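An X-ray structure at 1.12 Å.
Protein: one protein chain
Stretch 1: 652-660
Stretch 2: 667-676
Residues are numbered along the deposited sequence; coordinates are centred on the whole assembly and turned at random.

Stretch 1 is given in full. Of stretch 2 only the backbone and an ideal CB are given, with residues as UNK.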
# COMPACT_ATOMS: atom_id res chain seq x y z
N GLU A 652 -12.01 22.04 -8.05
CA GLU A 652 -10.63 21.56 -7.96
C GLU A 652 -9.69 22.73 -7.62
O GLU A 652 -8.67 22.53 -6.93
CB GLU A 652 -10.24 20.82 -9.24
CG GLU A 652 -8.81 20.27 -9.23
CD GLU A 652 -8.55 19.16 -10.25
OE1 GLU A 652 -9.44 18.84 -11.07
OE2 GLU A 652 -7.42 18.62 -10.24
N TRP A 653 -10.04 23.93 -8.08
CA TRP A 653 -9.31 25.16 -7.76
C TRP A 653 -10.27 26.20 -7.21
O TRP A 653 -11.44 26.23 -7.59
CB TRP A 653 -8.62 25.73 -9.00
CG TRP A 653 -7.65 24.78 -9.61
CD1 TRP A 653 -6.33 24.62 -9.28
CD2 TRP A 653 -7.92 23.85 -10.66
NE1 TRP A 653 -5.76 23.65 -10.06
CE2 TRP A 653 -6.71 23.16 -10.92
CE3 TRP A 653 -9.06 23.54 -11.41
CZ2 TRP A 653 -6.62 22.17 -11.90
CZ3 TRP A 653 -8.97 22.56 -12.39
CH2 TRP A 653 -7.76 21.88 -12.62
N TYR A 654 -9.78 27.07 -6.35
CA TYR A 654 -10.65 28.07 -5.72
C TYR A 654 -11.06 29.20 -6.65
O TYR A 654 -12.01 29.93 -6.35
CB TYR A 654 -10.06 28.56 -4.38
CG TYR A 654 -9.94 27.40 -3.43
CD1 TYR A 654 -11.09 26.71 -3.02
CD2 TYR A 654 -8.70 26.93 -3.00
CE1 TYR A 654 -11.00 25.61 -2.18
CE2 TYR A 654 -8.60 25.82 -2.16
CZ TYR A 654 -9.76 25.17 -1.76
OH TYR A 654 -9.65 24.07 -0.95
N PHE A 655 -10.38 29.34 -7.79
CA PHE A 655 -10.82 30.29 -8.82
C PHE A 655 -11.85 29.72 -9.80
O PHE A 655 -12.31 30.42 -10.71
CB PHE A 655 -9.64 30.97 -9.55
CG PHE A 655 -8.66 30.02 -10.21
CD1 PHE A 655 -9.07 28.89 -10.92
CD2 PHE A 655 -7.30 30.31 -10.17
CE1 PHE A 655 -8.15 28.05 -11.54
CE2 PHE A 655 -6.37 29.47 -10.78
CZ PHE A 655 -6.79 28.34 -11.47
N GLU A 656 -12.23 28.46 -9.61
CA GLU A 656 -13.14 27.76 -10.50
C GLU A 656 -14.58 28.27 -10.37
O GLU A 656 -15.02 28.63 -9.28
CB GLU A 656 -13.07 26.26 -10.20
CG GLU A 656 -13.88 25.34 -11.09
CD GLU A 656 -13.61 23.88 -10.78
OE1 GLU A 656 -14.52 23.05 -10.96
OE2 GLU A 656 -12.48 23.56 -10.34
N GLY A 657 -15.30 28.29 -11.49
CA GLY A 657 -16.74 28.59 -11.49
C GLY A 657 -17.47 27.33 -11.89
O GLY A 657 -17.68 26.42 -11.07
N ALA A 658 -17.86 27.26 -13.16
CA ALA A 658 -18.34 26.02 -13.75
C ALA A 658 -17.16 25.06 -13.91
O ALA A 658 -16.00 25.48 -13.84
CB ALA A 658 -19.00 26.28 -15.09
N LEU A 659 -17.46 23.79 -14.14
CA LEU A 659 -16.42 22.77 -14.27
C LEU A 659 -15.42 23.15 -15.37
O LEU A 659 -15.81 23.42 -16.51
CB LEU A 659 -17.05 21.41 -14.55
CG LEU A 659 -16.09 20.23 -14.71
CD1 LEU A 659 -15.38 19.90 -13.40
CD2 LEU A 659 -16.82 19.01 -15.23
N GLY A 660 -14.13 23.17 -15.02
CA GLY A 660 -13.06 23.48 -15.96
C GLY A 660 -12.96 24.93 -16.40
O GLY A 660 -12.20 25.26 -17.33
N UNK A 667 -11.49 29.66 -19.80
CA UNK A 667 -10.86 28.35 -19.65
C UNK A 667 -9.83 28.33 -18.52
O UNK A 667 -9.05 29.28 -18.36
CB UNK A 667 -10.19 27.94 -20.96
N UNK A 668 -9.85 27.26 -17.72
CA UNK A 668 -8.73 26.97 -16.83
C UNK A 668 -7.66 26.31 -17.70
O UNK A 668 -7.82 25.18 -18.14
CB UNK A 668 -9.14 26.08 -15.66
N UNK A 669 -6.58 27.04 -17.96
CA UNK A 669 -5.53 26.54 -18.85
C UNK A 669 -4.93 25.26 -18.31
O UNK A 669 -4.58 25.18 -17.13
CB UNK A 669 -4.43 27.59 -19.04
N UNK A 670 -4.85 24.25 -19.16
CA UNK A 670 -4.33 22.95 -18.76
C UNK A 670 -5.37 21.98 -18.24
O UNK A 670 -5.04 20.81 -17.98
CB UNK A 670 -3.26 23.14 -17.69
N UNK A 671 -6.61 22.43 -18.06
CA UNK A 671 -7.69 21.52 -17.69
C UNK A 671 -8.00 20.61 -18.88
O UNK A 671 -8.11 21.09 -20.02
CB UNK A 671 -8.94 22.29 -17.25
N UNK A 672 -8.13 19.32 -18.62
CA UNK A 672 -8.45 18.36 -19.68
C UNK A 672 -9.92 18.53 -20.09
O UNK A 672 -10.83 18.12 -19.36
CB UNK A 672 -8.18 16.93 -19.22
N UNK A 673 -10.13 19.14 -21.25
CA UNK A 673 -11.43 19.66 -21.68
C UNK A 673 -12.57 18.64 -21.76
O UNK A 673 -13.73 18.99 -21.55
CB UNK A 673 -11.27 20.31 -23.06
N UNK A 674 -12.24 17.38 -22.04
CA UNK A 674 -13.27 16.34 -22.10
C UNK A 674 -13.76 15.89 -20.71
O UNK A 674 -14.61 15.01 -20.60
CB UNK A 674 -12.73 15.13 -22.87
N UNK A 675 -13.22 16.52 -19.67
CA UNK A 675 -13.61 16.30 -18.26
C UNK A 675 -13.16 14.97 -17.65
O UNK A 675 -13.46 14.68 -16.49
CB UNK A 675 -15.13 16.39 -18.15
N UNK A 676 -12.41 14.18 -18.42
CA UNK A 676 -12.05 12.83 -18.00
C UNK A 676 -10.59 12.69 -17.56
O UNK A 676 -9.98 11.64 -17.77
CB UNK A 676 -12.33 11.85 -19.14

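Position 667 has its CA-to-CB bond pointing away from stretch 1. The ideal CB lies 4.9 Å from Gly660 O, and no other stretch 1 atom is near it. Many side chains would suit, small or polar ones included. The residue is Thr667, and it barely touches stretch 1.

Position 668 points toward stretch 1. Its ideal CB is 4.7 Å from Phe655 CE1 and 4.8 Å from Trp653 CZ3, so two aromatic rings offer an apolar pocket. Leucine, isoleucine, valine or methionine could be considered. The residue is Ile668. Its CG2 sits over one face of the Trp653 ring, 4.2 Å from the centroid of the six-membered ring. Its CD1 lies 3.7 Å from Trp653 CE3, and its CG1 lies 4.0 Å from Phe655 CE1. The backbone also holds the site, and the bond excludes proline: Ile668 N donates a nearly straight hydrogen bond to Gly660 O, at 3.1 Å.

Position 669 points away and meets nothing of stretch 1. Many residues would do; it is Ser669.

Position 670 has phi 90° and psi -7°, in the type II turn from Ile668 to 671. A CB here would jam against the carbonyl O of the residue before. Glycine is called for, and Gly670 is found.

Position 671 points toward stretch 1. Its ideal CB is 4.4 Å from Gly660 O and 4.8 Å from Trp653 CH2. Gly660 has no side chain, leaving its CA open to a flat group. A broad apolar or aromatic residue would suit. It is Tyr671. Gly660 CA lies over the ring face, 3.5 Å from the ring centroid. A CB on Gly660 would clash with Tyr671 CE2. Tyr671 CD1 approaches the Trp653 edge, 4.0 Å from CZ3 of Trp653, and Tyr671 OH is 3.3 Å from Leu659 CG.

Positions 672, 673 and 674 have no stretch 1 atom near their ideal CBs, so stretch 1 sets no limit there and polar or small residues would do. They are Gln672, Ala673 and Asp674. Asp674 OD1 accepts a 3.0 Å hydrogen bond from Gln672 NE2.

Position 675 has phi 73° and psi 2°, which favours glycine or asparagine. Its CB points sideways, 4.3 Å from Leu659 CD2, and Leu659 O is an acceptor. The residue is Asn675. Its OD1 accepts a 2.6 Å hydrogen bond from Tyr671 OH. A water donates to both Asn675 OD1 and Leu659 O, at 2.8 Å each.

Position 676 is out of reach. It is Gln676, whose N donates to Asp674 OD1 at 3.0 Å.

Stretch 2, residues 667-676: TISGYQADNQ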
# COMPACT_ATOMS: atom_id res chain seq x y z
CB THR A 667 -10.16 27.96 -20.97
OG1 THR A 667 -11.14 27.90 -22.02
CG2 THR A 667 -9.48 26.61 -20.86
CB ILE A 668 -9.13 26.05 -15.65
CG1 ILE A 668 -10.16 26.75 -14.75
CG2 ILE A 668 -7.89 25.65 -14.85
CD1 ILE A 668 -10.76 25.86 -13.67
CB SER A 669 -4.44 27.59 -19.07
OG SER A 669 -4.94 28.67 -19.84
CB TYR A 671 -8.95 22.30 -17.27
CG TYR A 671 -10.14 21.43 -16.98
CD1 TYR A 671 -10.31 20.84 -15.72
CD2 TYR A 671 -11.10 21.17 -17.96
CE1 TYR A 671 -11.41 20.03 -15.45
CE2 TYR A 671 -12.20 20.36 -17.70
CZ TYR A 671 -12.34 19.79 -16.44
OH TYR A 671 -13.41 18.98 -16.16
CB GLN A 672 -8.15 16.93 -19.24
CG GLN A 672 -8.37 15.88 -20.32
CD GLN A 672 -7.93 14.49 -19.89
OE1 GLN A 672 -6.88 14.33 -19.26
NE2 GLN A 672 -8.73 13.48 -20.22
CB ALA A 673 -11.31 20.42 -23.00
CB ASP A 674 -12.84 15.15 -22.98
CG ASP A 674 -11.72 14.31 -22.36
OD1 ASP A 674 -11.37 14.49 -21.17
OD2 ASP A 674 -11.19 13.44 -23.08
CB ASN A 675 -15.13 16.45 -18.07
CG ASN A 675 -15.65 17.80 -18.51
OD1 ASN A 675 -15.11 18.84 -18.13
ND2 ASN A 675 -16.71 17.79 -19.31
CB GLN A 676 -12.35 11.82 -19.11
CG GLN A 676 -13.82 11.62 -19.42
CD GLN A 676 -14.01 10.54 -20.47
OE1 GLN A 676 -13.72 9.37 -20.24
NE2 GLN A 676 -14.48 10.94 -21.64
O HOH W 1 -15.78 21.54 -18.62
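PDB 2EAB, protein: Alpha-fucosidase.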